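N-formylglutamate amidohydrolase (Ralstonia eutropha, PDB 2Q7S) probably acts as a zinc-binding hydrolase of the N-formylglutamate amidohydrolase family. Local coordinates at residues F268-L271 with Q272-L275. Residues are numbered along the deposited sequence; the frame is centred on the assembly and turned at random.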
ATOM      1  N   PHE A 268      14.582 -11.535   4.469  1.00 14.66           N
ATOM      2  CA  PHE A 268      13.316 -11.271   5.166  1.00 16.15           C
ATOM      3  C   PHE A 268      13.527 -10.926   6.657  1.00 16.80           C
ATOM      4  O   PHE A 268      13.078  -9.889   7.128  1.00 18.04           O
ATOM      5  CB  PHE A 268      12.308 -12.447   5.056  1.00 17.51           C
ATOM      6  CG  PHE A 268      10.976 -12.124   5.674  1.00 18.07           C
ATOM      7  CD1 PHE A 268       9.980 -11.509   4.929  1.00 14.29           C
ATOM      8  CD2 PHE A 268      10.736 -12.366   7.025  1.00 16.00           C
ATOM      9  CE1 PHE A 268       8.750 -11.154   5.530  1.00 13.70           C
ATOM     10  CE2 PHE A 268       9.519 -12.010   7.608  1.00 20.88           C
ATOM     11  CZ  PHE A 268       8.519 -11.418   6.843  1.00 17.29           C
ATOM     12  N   ALA A 269      14.176 -11.832   7.391  1.00 17.30           N
ATOM     13  CA  ALA A 269      14.373 -11.718   8.834  1.00 17.24           C
ATOM     14  C   ALA A 269      15.062 -10.428   9.244  1.00 15.42           C
ATOM     15  O   ALA A 269      14.607  -9.725  10.148  1.00 12.83           O
ATOM     16  CB  ALA A 269      15.189 -12.908   9.354  1.00 17.11           C
ATOM     17  N   THR A 270      16.170 -10.145   8.586  1.00 14.74           N
ATOM     18  CA  THR A 270      16.956  -8.923   8.832  1.00 16.84           C
ATOM     19  C   THR A 270      16.183  -7.669   8.457  1.00 14.95           C
ATOM     20  O   THR A 270      16.220  -6.665   9.192  1.00 13.07           O
ATOM     21  CB  THR A 270      18.383  -8.982   8.144  1.00 16.60           C
ATOM     22  OG1 THR A 270      18.241  -9.132   6.734  1.00 23.26           O
ATOM     23  CG2 THR A 270      19.144 -10.147   8.650  1.00 19.12           C
ATOM     24  N   LEU A 271      15.395  -7.705   7.367  1.00 16.12           N
ATOM     25  CA  LEU A 271      14.598  -6.533   7.032  1.00 13.63           C
ATOM     26  C   LEU A 271      13.475  -6.275   8.030  1.00 16.32           C
ATOM     27  O   LEU A 271      13.256  -5.120   8.472  1.00 13.94           O
ATOM     28  CB  LEU A 271      14.018  -6.647   5.619  1.00 16.33           C
ATOM     29  CG  LEU A 271      13.254  -5.425   5.154  1.00 14.65           C
ATOM     30  CD1 LEU A 271      14.194  -4.221   5.036  1.00 17.25           C
ATOM     31  CD2 LEU A 271      12.537  -5.758   3.851  1.00 11.41           C
ATOM     32  N   GLN A 272      12.782  -7.349   8.419  1.00 16.64           N
ATOM     33  CA  GLN A 272      11.709  -7.270   9.411  1.00 15.85           C
ATOM     34  C   GLN A 272      12.268  -6.701  10.724  1.00 16.73           C
ATOM     35  O   GLN A 272      11.649  -5.870  11.357  1.00 17.56           O
ATOM     36  CB  GLN A 272      11.149  -8.671   9.683  1.00 13.50           C
ATOM     37  CG  GLN A 272       9.895  -8.716  10.561  1.00 16.41           C
ATOM     38  CD  GLN A 272       9.382 -10.139  10.765  1.00 16.63           C
ATOM     39  OE1 GLN A 272      10.114 -11.014  11.221  1.00 15.99           O
ATOM     40  NE2 GLN A 272       8.126 -10.380  10.395  1.00 14.99           N
ATOM     41  N   ARG A 273      13.432  -7.174  11.121  1.00 16.38           N
ATOM     42  CA  ARG A 273      14.110  -6.673  12.334  1.00 18.72           C
ATOM     43  C   ARG A 273      14.402  -5.171  12.206  1.00 17.27           C
ATOM     44  O   ARG A 273      14.008  -4.374  13.035  1.00 18.09           O
ATOM     45  CB  ARG A 273      15.385  -7.475  12.582  1.00 17.06           C
ATOM     46  CG  ARG A 273      16.265  -6.914  13.713  1.00 23.57           C
ATOM     47  CD  ARG A 273      17.454  -6.062  13.180  1.00 37.90           C
ATOM     48  NE  ARG A 273      18.528  -6.729  12.392  1.00 43.04           N
ATOM     49  CZ  ARG A 273      18.830  -8.042  12.313  1.00 49.02           C
ATOM     50  NH1 ARG A 273      18.166  -9.001  12.975  1.00 50.42           N
ATOM     51  NH2 ARG A 273      19.848  -8.420  11.536  1.00 37.32           N
ATOM     52  N   ASP A 274      15.026  -4.781  11.108  1.00 18.92           N
ATOM     53  CA  ASP A 274      15.256  -3.359  10.826  1.00 18.18           C
ATOM     54  C   ASP A 274      13.981  -2.508  10.846  1.00 15.35           C
ATOM     55  O   ASP A 274      13.975  -1.390  11.384  1.00 13.55           O
ATOM     56  CB  ASP A 274      15.999  -3.181   9.506  1.00 13.60           C
ATOM     57  CG  ASP A 274      17.419  -3.664   9.578  1.00 21.66           C
ATOM     58  OD1 ASP A 274      17.904  -4.013  10.687  1.00 15.01           O
ATOM     59  OD2 ASP A 274      18.053  -3.709   8.516  1.00 14.46           O
ATOM     60  N   LEU A 275      12.894  -3.024  10.278  1.00 17.87           N
ATOM     61  CA  LEU A 275      11.620  -2.305  10.302  1.00 15.19           C
ATOM     62  C   LEU A 275      10.955  -2.254  11.668  1.00 13.40           C
ATOM     63  O   LEU A 275      10.254  -1.317  11.954  1.00 15.96           O
ATOM     64  CB  LEU A 275      10.631  -2.862   9.267  1.00 15.48           C
ATOM     65  CG  LEU A 275      10.974  -2.696   7.807  1.00 15.66           C
ATOM     66  CD1 LEU A 275       9.986  -3.449   6.872  1.00 12.15           C
ATOM     67  CD2 LEU A 275      11.037  -1.191   7.491  1.00 20.16           C
TER
HETATM   68  O   HOH W   1      12.661 -10.851  12.055  1.00 34.14           O
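Gln272 lies against Phe268 one turn further along the C-terminal helix 267-289, which packs on the mixed central sheet. The backbone repeats the alpha-helical i to i+4 bond four times here, from Gln272 N to Phe268 O through to Leu275 N to Leu271 O. Gln272 has CG anti to its own N (chi1 -172°) and runs extended, which carries its amide back beside the Phe268 ring. Gln272 NE2 comes within 3.5 Å of Phe268 CE2. The approach is oblique, with amide and ring planes 72° apart. Both ends of the amide are held. Gln272 NE2 donates to Ala60 O, which ties this helix to helix 58-61. Gln272 OE1 accepts from a water at 2.7 Å. The same water donates to Ala269 O at 2.9 Å. These bonds should limit rotation of the amide. Ala269 O thus takes two donors, this water and Arg273 N. Phe268 also makes a cation-pi contact with Arg264.

Leu271 and Leu275 form the buried, apolar side of the turn. Leu271 CG meets Leu275 CD1 at 4.2 Å as the two side chains cross. Both rest on Leu61, on Phe193 of strand 193-196 and on Ile251 of strand 244-252. These two leucines seat the helix on the sheet, and the side chain of Leu275 is about 13 Å from the zinc ion.

Thr270 and Arg273 lie on a more exposed side. The Arg273 chain bends at chi2 and chi3 and brings its guanidinium over Thr270, whose CA sits 4.0 Å above the guanidinium plane. Asp274 OD2 is hydrogen-bonded to Tyr220 OH. Asp274 OD1 makes a salt bridge with Arg273 NE at 3.3 Å. Arg273 NH2 touches the methyl CG2 of Thr270 at 3.4 Å.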